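Local coordinates for protein Lys-gingipain catalytic subunit (Porphyromonas gingivalis, PDB 6I9A) that cleaves proteins after lysine residues as a secreted cysteine protease and probable virulence factor of the C25 family, at residues A[285-297]-A[301-314]. Residues are numbered along the deposited sequence; the frame is centred on the assembly and turned at random.
Sequences WGEDYYWSVGANA and VQPTFEGTSMGSYD. With NA (sodium ion), chain F; H8E (benzyl-N-[(2S)-1-[[(3S)-7-amino-1-(benzylamino)-1,2-dioxoheptan-3-yl]amino]-5-(2-methyl-2-phenylhydrazinyl)-1,5-dioxopentan-2-yl]carbamate), chain I.
Ser312 N donates a hydrogen bond to Trp291 O at 2.8 Å, and Tyr313 N one to Ser292 O at 3.2 Å. They join the end of helix 285-293 to the start of helix 312-317. Ser292 CB lies over one face of the Tyr313 ring, 4.2 Å from the centroid, as a CH-pi contact. Packing is tightest where Gly294 meets Gly311, their CA atoms 3.8 Å apart. With no side chains, the glycine backbones can come this close. The Gly294 CA-H points at Ser309 O.

Beside the glycines, the sodium ion draws both segments together. Val293 O binds it at 2.3 Å. A water lies opposite, and Thr308 OG1, Ser309 O and Asp314 OD2 stand roughly at right angles. Tyr174 completes the site. Thr308 OG1 sits between its backbone N and carbonyl carbon (chi1 58°), which lets it bind the metal while donating to Thr304 O. Asp314 OD2 also accepts from Gly311 N, and Tyr179 holds OD1.

Ala295 and Ser309 share two hydrogen bonds: Ser309 N to Ala295 O at 3.0 Å, and Ala295 N to Ser309 OG at 2.9 Å. Ser309 OG also hydrogen-bonds Tyr3 OH. Val293 CG1 meets the Pro303 ring at 3.6 Å.

The solvent side is looser. Exposed Asn296 rests its CB near Gly307 O, and the turn from Phe305 to Thr308 projects outward.

At the far helix end, one face of the Trp285 ring covers the inhibitor's lysine-like chain, whose amine donates a hydrogen bond to Asp288 OD2. The contact thus ties a sodium-bound loop to a wall of the gingipain lysine-specificity pocket.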
loop_
_atom_site.group_PDB
_atom_site.type_symbol
_atom_site.label_atom_id
_atom_site.label_comp_id
_atom_site.label_asym_id
_atom_site.label_seq_id
_atom_site.Cartn_x
_atom_site.Cartn_y
_atom_site.Cartn_z
ATOM N N TRP A 285 6.253 -4.469 -21.192
ATOM C CA TRP A 285 6.785 -5.770 -20.787
ATOM C C TRP A 285 8.146 -5.671 -20.135
ATOM O O TRP A 285 8.406 -6.386 -19.157
ATOM C CB TRP A 285 6.835 -6.695 -22.015
ATOM C CG TRP A 285 5.498 -7.269 -22.392
ATOM C CD1 TRP A 285 4.674 -6.837 -23.387
ATOM C CD2 TRP A 285 4.795 -8.343 -21.725
ATOM N NE1 TRP A 285 3.515 -7.595 -23.414
ATOM C CE2 TRP A 285 3.565 -8.516 -22.409
ATOM C CE3 TRP A 285 5.095 -9.182 -20.635
ATOM C CZ2 TRP A 285 2.646 -9.491 -22.053
ATOM C CZ3 TRP A 285 4.180 -10.170 -20.288
ATOM C CH2 TRP A 285 2.967 -10.300 -20.987
ATOM N N GLY A 286 9.072 -4.879 -20.693
ATOM C CA GLY A 286 10.416 -4.836 -20.113
ATOM C C GLY A 286 10.464 -4.225 -18.733
ATOM O O GLY A 286 10.881 -4.849 -17.762
ATOM N N GLU A 287 9.948 -2.980 -18.607
ATOM C CA GLU A 287 9.952 -2.327 -17.288
ATOM C C GLU A 287 9.130 -3.131 -16.284
ATOM O O GLU A 287 9.551 -3.188 -15.140
ATOM C CB GLU A 287 9.452 -0.897 -17.343
ATOM C CG GLU A 287 10.504 0.158 -17.670
ATOM C CD GLU A 287 10.869 0.332 -19.128
ATOM O OE1 GLU A 287 10.509 -0.530 -19.967
ATOM O OE2 GLU A 287 11.523 1.373 -19.428
ATOM N N ASP A 288 7.990 -3.742 -16.684
ATOM C CA ASP A 288 7.245 -4.519 -15.682
ATOM C C ASP A 288 8.044 -5.733 -15.221
ATOM O O ASP A 288 7.894 -6.194 -14.081
ATOM C CB ASP A 288 5.895 -4.985 -16.216
ATOM C CG ASP A 288 4.737 -4.019 -16.085
ATOM O OD1 ASP A 288 4.946 -2.875 -15.562
ATOM O OD2 ASP A 288 3.620 -4.421 -16.434
ATOM N N TYR A 289 8.869 -6.327 -16.126
ATOM C CA TYR A 289 9.720 -7.462 -15.730
ATOM C C TYR A 289 10.659 -7.021 -14.587
ATOM O O TYR A 289 10.748 -7.660 -13.560
ATOM C CB TYR A 289 10.448 -7.968 -16.970
ATOM C CG TYR A 289 11.301 -9.205 -16.862
ATOM C CD1 TYR A 289 10.935 -10.285 -16.047
ATOM C CD2 TYR A 289 12.370 -9.387 -17.726
ATOM C CE1 TYR A 289 11.668 -11.475 -16.078
ATOM C CE2 TYR A 289 13.056 -10.586 -17.802
ATOM C CZ TYR A 289 12.704 -11.625 -16.974
ATOM O OH TYR A 289 13.386 -12.845 -17.020
ATOM N N TYR A 290 11.366 -5.927 -14.821
ATOM C CA TYR A 290 12.281 -5.432 -13.795
ATOM C C TYR A 290 11.536 -5.037 -12.533
ATOM O O TYR A 290 12.008 -5.295 -11.424
ATOM C CB TYR A 290 13.071 -4.182 -14.299
ATOM C CG TYR A 290 13.722 -4.388 -15.655
ATOM C CD1 TYR A 290 14.470 -5.530 -15.921
ATOM C CD2 TYR A 290 13.638 -3.412 -16.640
ATOM C CE1 TYR A 290 15.049 -5.730 -17.169
ATOM C CE2 TYR A 290 14.235 -3.588 -17.881
ATOM C CZ TYR A 290 14.950 -4.745 -18.132
ATOM O OH TYR A 290 15.528 -4.911 -19.371
ATOM N N TRP A 291 10.354 -4.418 -12.717
ATOM C CA TRP A 291 9.524 -3.992 -11.577
ATOM C C TRP A 291 9.332 -5.114 -10.587
ATOM O O TRP A 291 9.553 -4.953 -9.395
ATOM C CB TRP A 291 8.199 -3.489 -12.145
ATOM C CG TRP A 291 7.340 -2.649 -11.259
ATOM C CD1 TRP A 291 7.221 -1.294 -11.336
ATOM C CD2 TRP A 291 6.364 -3.083 -10.293
ATOM N NE1 TRP A 291 6.252 -0.850 -10.479
ATOM C CE2 TRP A 291 5.683 -1.931 -9.843
ATOM C CE3 TRP A 291 5.972 -4.332 -9.790
ATOM C CZ2 TRP A 291 4.616 -1.983 -8.945
ATOM C CZ3 TRP A 291 4.960 -4.380 -8.836
ATOM C CH2 TRP A 291 4.271 -3.222 -8.439
ATOM N N SER A 292 8.969 -6.305 -11.088
ATOM C CA SER A 292 8.722 -7.435 -10.195
ATOM C C SER A 292 9.948 -8.162 -9.736
ATOM O O SER A 292 10.024 -8.541 -8.555
ATOM C CB SER A 292 7.784 -8.468 -10.818
ATOM O OG SER A 292 6.489 -7.921 -11.039
ATOM N N VAL A 293 10.929 -8.428 -10.631
ATOM C CA VAL A 293 12.064 -9.301 -10.338
ATOM C C VAL A 293 13.330 -8.570 -9.920
ATOM O O VAL A 293 14.154 -9.124 -9.169
ATOM C CB VAL A 293 12.333 -10.103 -11.637
ATOM C CG1 VAL A 293 13.680 -10.795 -11.634
ATOM C CG2 VAL A 293 11.216 -11.118 -11.870
ATOM N N GLY A 294 13.520 -7.359 -10.467
ATOM C CA GLY A 294 14.759 -6.598 -10.311
ATOM C C GLY A 294 15.364 -6.340 -11.677
ATOM O O GLY A 294 15.040 -6.991 -12.686
ATOM N N ALA A 295 16.238 -5.327 -11.713
ATOM C CA ALA A 295 17.010 -5.074 -12.936
ATOM C C ALA A 295 17.998 -6.217 -13.201
ATOM O O ALA A 295 18.278 -7.053 -12.333
ATOM C CB ALA A 295 17.751 -3.753 -12.819
ATOM N N ASN A 296 18.555 -6.203 -14.424
ATOM C CA ASN A 296 19.485 -7.276 -14.907
ATOM C C ASN A 296 18.732 -8.585 -15.192
ATOM O O ASN A 296 19.363 -9.584 -15.472
ATOM C CB ASN A 296 20.722 -7.529 -14.035
ATOM C CG ASN A 296 21.877 -6.659 -14.427
ATOM O OD1 ASN A 296 22.024 -6.297 -15.623
ATOM N ND2 ASN A 296 22.686 -6.266 -13.437
ATOM N N ALA A 297 17.412 -8.561 -15.213
ATOM C CA ALA A 297 16.613 -9.682 -15.698
ATOM C C ALA A 297 16.733 -9.708 -17.227
ATOM O O ALA A 297 16.804 -8.673 -17.867
ATOM C CB ALA A 297 15.152 -9.444 -15.283
ATOM N N VAL A 301 15.224 -16.024 -20.065
ATOM C CA VAL A 301 16.249 -16.659 -19.268
ATOM C C VAL A 301 15.798 -16.501 -17.839
ATOM O O VAL A 301 15.473 -15.379 -17.411
ATOM C CB VAL A 301 17.625 -16.031 -19.569
ATOM C CG1 VAL A 301 18.736 -16.716 -18.763
ATOM C CG2 VAL A 301 17.952 -16.082 -21.080
ATOM N N GLN A 302 15.741 -17.585 -17.103
ATOM C CA GLN A 302 15.207 -17.484 -15.776
ATOM C C GLN A 302 16.093 -16.600 -14.862
ATOM O O GLN A 302 17.294 -16.882 -14.744
ATOM C CB GLN A 302 15.000 -18.883 -15.163
ATOM C CG GLN A 302 14.290 -18.832 -13.793
ATOM C CD GLN A 302 12.900 -18.254 -13.880
ATOM O OE1 GLN A 302 12.231 -18.396 -14.918
ATOM N NE2 GLN A 302 12.425 -17.564 -12.833
ATOM N N PRO A 303 15.552 -15.526 -14.227
ATOM C CA PRO A 303 16.418 -14.735 -13.326
ATOM C C PRO A 303 16.627 -15.417 -11.996
ATOM O O PRO A 303 15.764 -16.180 -11.528
ATOM C CB PRO A 303 15.593 -13.470 -13.116
ATOM C CG PRO A 303 14.153 -13.907 -13.341
ATOM C CD PRO A 303 14.202 -14.949 -14.382
ATOM N N THR A 304 17.781 -15.142 -11.371
ATOM C CA THR A 304 18.032 -15.577 -10.011
ATOM C C THR A 304 18.255 -14.377 -9.120
ATOM O O THR A 304 18.474 -13.242 -9.579
ATOM C CB THR A 304 19.225 -16.492 -9.919
ATOM O OG1 THR A 304 20.387 -15.759 -10.305
ATOM C CG2 THR A 304 19.021 -17.765 -10.768
ATOM N N PHE A 305 18.209 -14.629 -7.807
ATOM C CA PHE A 305 18.376 -13.573 -6.836
ATOM C C PHE A 305 19.768 -12.922 -6.950
ATOM O O PHE A 305 19.896 -11.685 -6.876
ATOM C CB PHE A 305 18.130 -14.162 -5.424
ATOM C CG PHE A 305 18.265 -13.118 -4.356
ATOM C CD1 PHE A 305 17.206 -12.292 -4.048
ATOM C CD2 PHE A 305 19.478 -12.926 -3.691
ATOM C CE1 PHE A 305 17.327 -11.302 -3.057
ATOM C CE2 PHE A 305 19.614 -11.946 -2.694
ATOM C CZ PHE A 305 18.539 -11.126 -2.396
ATOM N N GLU A 306 20.803 -13.741 -7.186
ATOM C CA GLU A 306 22.187 -13.246 -7.292
ATOM C C GLU A 306 22.456 -12.487 -8.533
ATOM O O GLU A 306 23.401 -11.702 -8.570
ATOM C CB GLU A 306 23.207 -14.414 -7.265
ATOM C CG GLU A 306 23.399 -15.095 -5.929
ATOM C CD GLU A 306 22.144 -15.751 -5.399
ATOM O OE1 GLU A 306 21.399 -16.407 -6.174
ATOM O OE2 GLU A 306 21.865 -15.526 -4.202
ATOM N N GLY A 307 21.681 -12.709 -9.570
ATOM C CA GLY A 307 21.948 -12.054 -10.843
ATOM C C GLY A 307 21.049 -10.880 -11.152
ATOM O O GLY A 307 21.139 -10.364 -12.266
ATOM N N THR A 308 20.198 -10.451 -10.185
ATOM C CA THR A 308 19.301 -9.317 -10.404
ATOM C C THR A 308 19.436 -8.369 -9.232
ATOM O O THR A 308 19.842 -8.761 -8.127
ATOM C CB THR A 308 17.829 -9.763 -10.592
ATOM O OG1 THR A 308 17.417 -10.502 -9.445
ATOM C CG2 THR A 308 17.603 -10.590 -11.859
ATOM N N SER A 309 19.025 -7.110 -9.440
ATOM C CA SER A 309 18.908 -6.178 -8.340
ATOM C C SER A 309 17.582 -6.400 -7.611
ATOM O O SER A 309 16.795 -7.309 -7.958
ATOM C CB SER A 309 19.056 -4.750 -8.843
ATOM O OG SER A 309 17.932 -4.301 -9.582
ATOM N N MET A 310 17.297 -5.545 -6.633
ATOM C CA MET A 310 16.075 -5.712 -5.863
ATOM C C MET A 310 14.831 -5.264 -6.655
ATOM O O MET A 310 14.733 -4.129 -7.136
ATOM C CB MET A 310 16.191 -4.861 -4.586
ATOM C CG MET A 310 15.027 -5.129 -3.631
ATOM S SD MET A 310 14.887 -3.991 -2.228
ATOM C CE MET A 310 14.328 -2.499 -3.077
ATOM N N GLY A 311 13.842 -6.154 -6.762
ATOM C CA GLY A 311 12.564 -5.788 -7.351
ATOM C C GLY A 311 11.477 -5.796 -6.306
ATOM O O GLY A 311 11.742 -5.871 -5.089
ATOM N N SER A 312 10.230 -5.653 -6.768
ATOM C CA SER A 312 9.108 -5.531 -5.835
ATOM C C SER A 312 8.937 -6.790 -4.975
ATOM O O SER A 312 8.690 -6.679 -3.769
ATOM C CB SER A 312 7.821 -5.211 -6.578
ATOM O OG SER A 312 7.419 -6.325 -7.360
ATOM N N TYR A 313 9.076 -7.980 -5.551
ATOM C CA TYR A 313 8.951 -9.200 -4.720
ATOM C C TYR A 313 10.045 -9.248 -3.640
ATOM O O TYR A 313 9.772 -9.506 -2.469
ATOM C CB TYR A 313 9.049 -10.471 -5.565
ATOM C CG TYR A 313 7.993 -10.733 -6.623
ATOM C CD1 TYR A 313 6.660 -10.406 -6.422
ATOM C CD2 TYR A 313 8.324 -11.401 -7.786
ATOM C CE1 TYR A 313 5.680 -10.749 -7.362
ATOM C CE2 TYR A 313 7.352 -11.769 -8.712
ATOM C CZ TYR A 313 6.034 -11.446 -8.493
ATOM O OH TYR A 313 5.123 -11.863 -9.416
ATOM N N ASP A 314 11.284 -8.954 -4.048
ATOM C CA ASP A 314 12.405 -8.977 -3.110
ATOM C C ASP A 314 12.161 -8.005 -1.967
ATOM O O ASP A 314 12.377 -8.343 -0.783
ATOM C CB ASP A 314 13.722 -8.577 -3.789
ATOM C CG ASP A 314 14.209 -9.441 -4.923
ATOM O OD1 ASP A 314 14.144 -10.707 -4.784
ATOM O OD2 ASP A 314 14.666 -8.879 -5.947
HETATM NA NA NA F . 15.980 -9.546 -7.772
HETATM C CAQ H8E I . -6.471 -4.453 -23.940
HETATM C CAK H8E I . -7.551 -5.361 -23.960
HETATM C CAH H8E I . -7.352 -6.671 -24.397
HETATM C CAL H8E I . -6.105 -7.104 -24.837
HETATM C CAR H8E I . -5.068 -6.183 -24.824
HETATM C CBO H8E I . -5.202 -4.885 -24.352
HETATM C CBA H8E I . -4.091 -4.020 -24.426
HETATM N NBE H8E I . -3.215 -4.101 -23.244
HETATM C CBL H8E I . -1.868 -3.915 -23.309
HETATM O OAE H8E I . -1.285 -3.778 -24.393
HETATM C CBN H8E I . -1.129 -3.897 -21.975
HETATM O OAG H8E I . -1.779 -4.438 -21.028
HETATM C CBS H8E I . 0.355 -4.357 -22.130
HETATM C CBB H8E I . 0.983 -4.824 -20.811
HETATM C CAY H8E I . 2.396 -5.386 -20.990
HETATM C CAX H8E I . 3.161 -5.625 -19.683
HETATM C CAW H8E I . 2.622 -6.821 -18.909
HETATM N NAB H8E I . 3.438 -7.010 -17.672
HETATM N NBG H8E I . 1.212 -3.344 -22.760
HETATM C C H8E I . 1.896 -3.486 -23.894
HETATM O O H8E I . 1.878 -4.470 -24.623
HETATM C CA H8E I . 2.587 -2.201 -24.331
HETATM N N H8E I . 3.715 -2.448 -25.223
HETATM C CBK H8E I . 4.856 -3.052 -24.805
HETATM O OAD H8E I . 4.913 -3.528 -23.662
HETATM O OBI H8E I . 5.805 -3.087 -25.662
HETATM C CBD H8E I . 7.049 -3.805 -25.326
HETATM C CBP H8E I . 7.907 -3.951 -26.501
HETATM C CAS H8E I . 8.981 -3.094 -26.743
HETATM C CAM H8E I . 9.845 -3.229 -27.872
HETATM C CAI H8E I . 9.505 -4.243 -28.783
HETATM C CAN H8E I . 8.396 -5.049 -28.574
HETATM C CAT H8E I . 7.595 -4.924 -27.452
HETATM C CB H8E I . 1.573 -1.295 -25.050
HETATM C CG H8E I . 0.951 -1.952 -26.310
HETATM C CD H8E I . -0.275 -1.213 -26.757
HETATM O OE1 H8E I . -0.179 -0.206 -27.460
HETATM N NE2 H8E I . -1.410 -1.729 -26.249
HETATM N NBT H8E I . -2.657 -1.103 -26.402
HETATM C CAA H8E I . -3.254 -0.710 -25.097
HETATM C CBQ H8E I . -3.445 -1.604 -27.482
HETATM C CAU H8E I . -4.847 -1.533 -27.474
HETATM C CAO H8E I . -5.581 -1.979 -28.570
HETATM C CAJ H8E I . -4.930 -2.508 -29.677
HETATM C CAP H8E I . -3.547 -2.625 -29.685
HETATM C CAV H8E I . -2.804 -2.155 -28.600
HETATM O O HOH W 1 17.902 -9.735 -6.274
#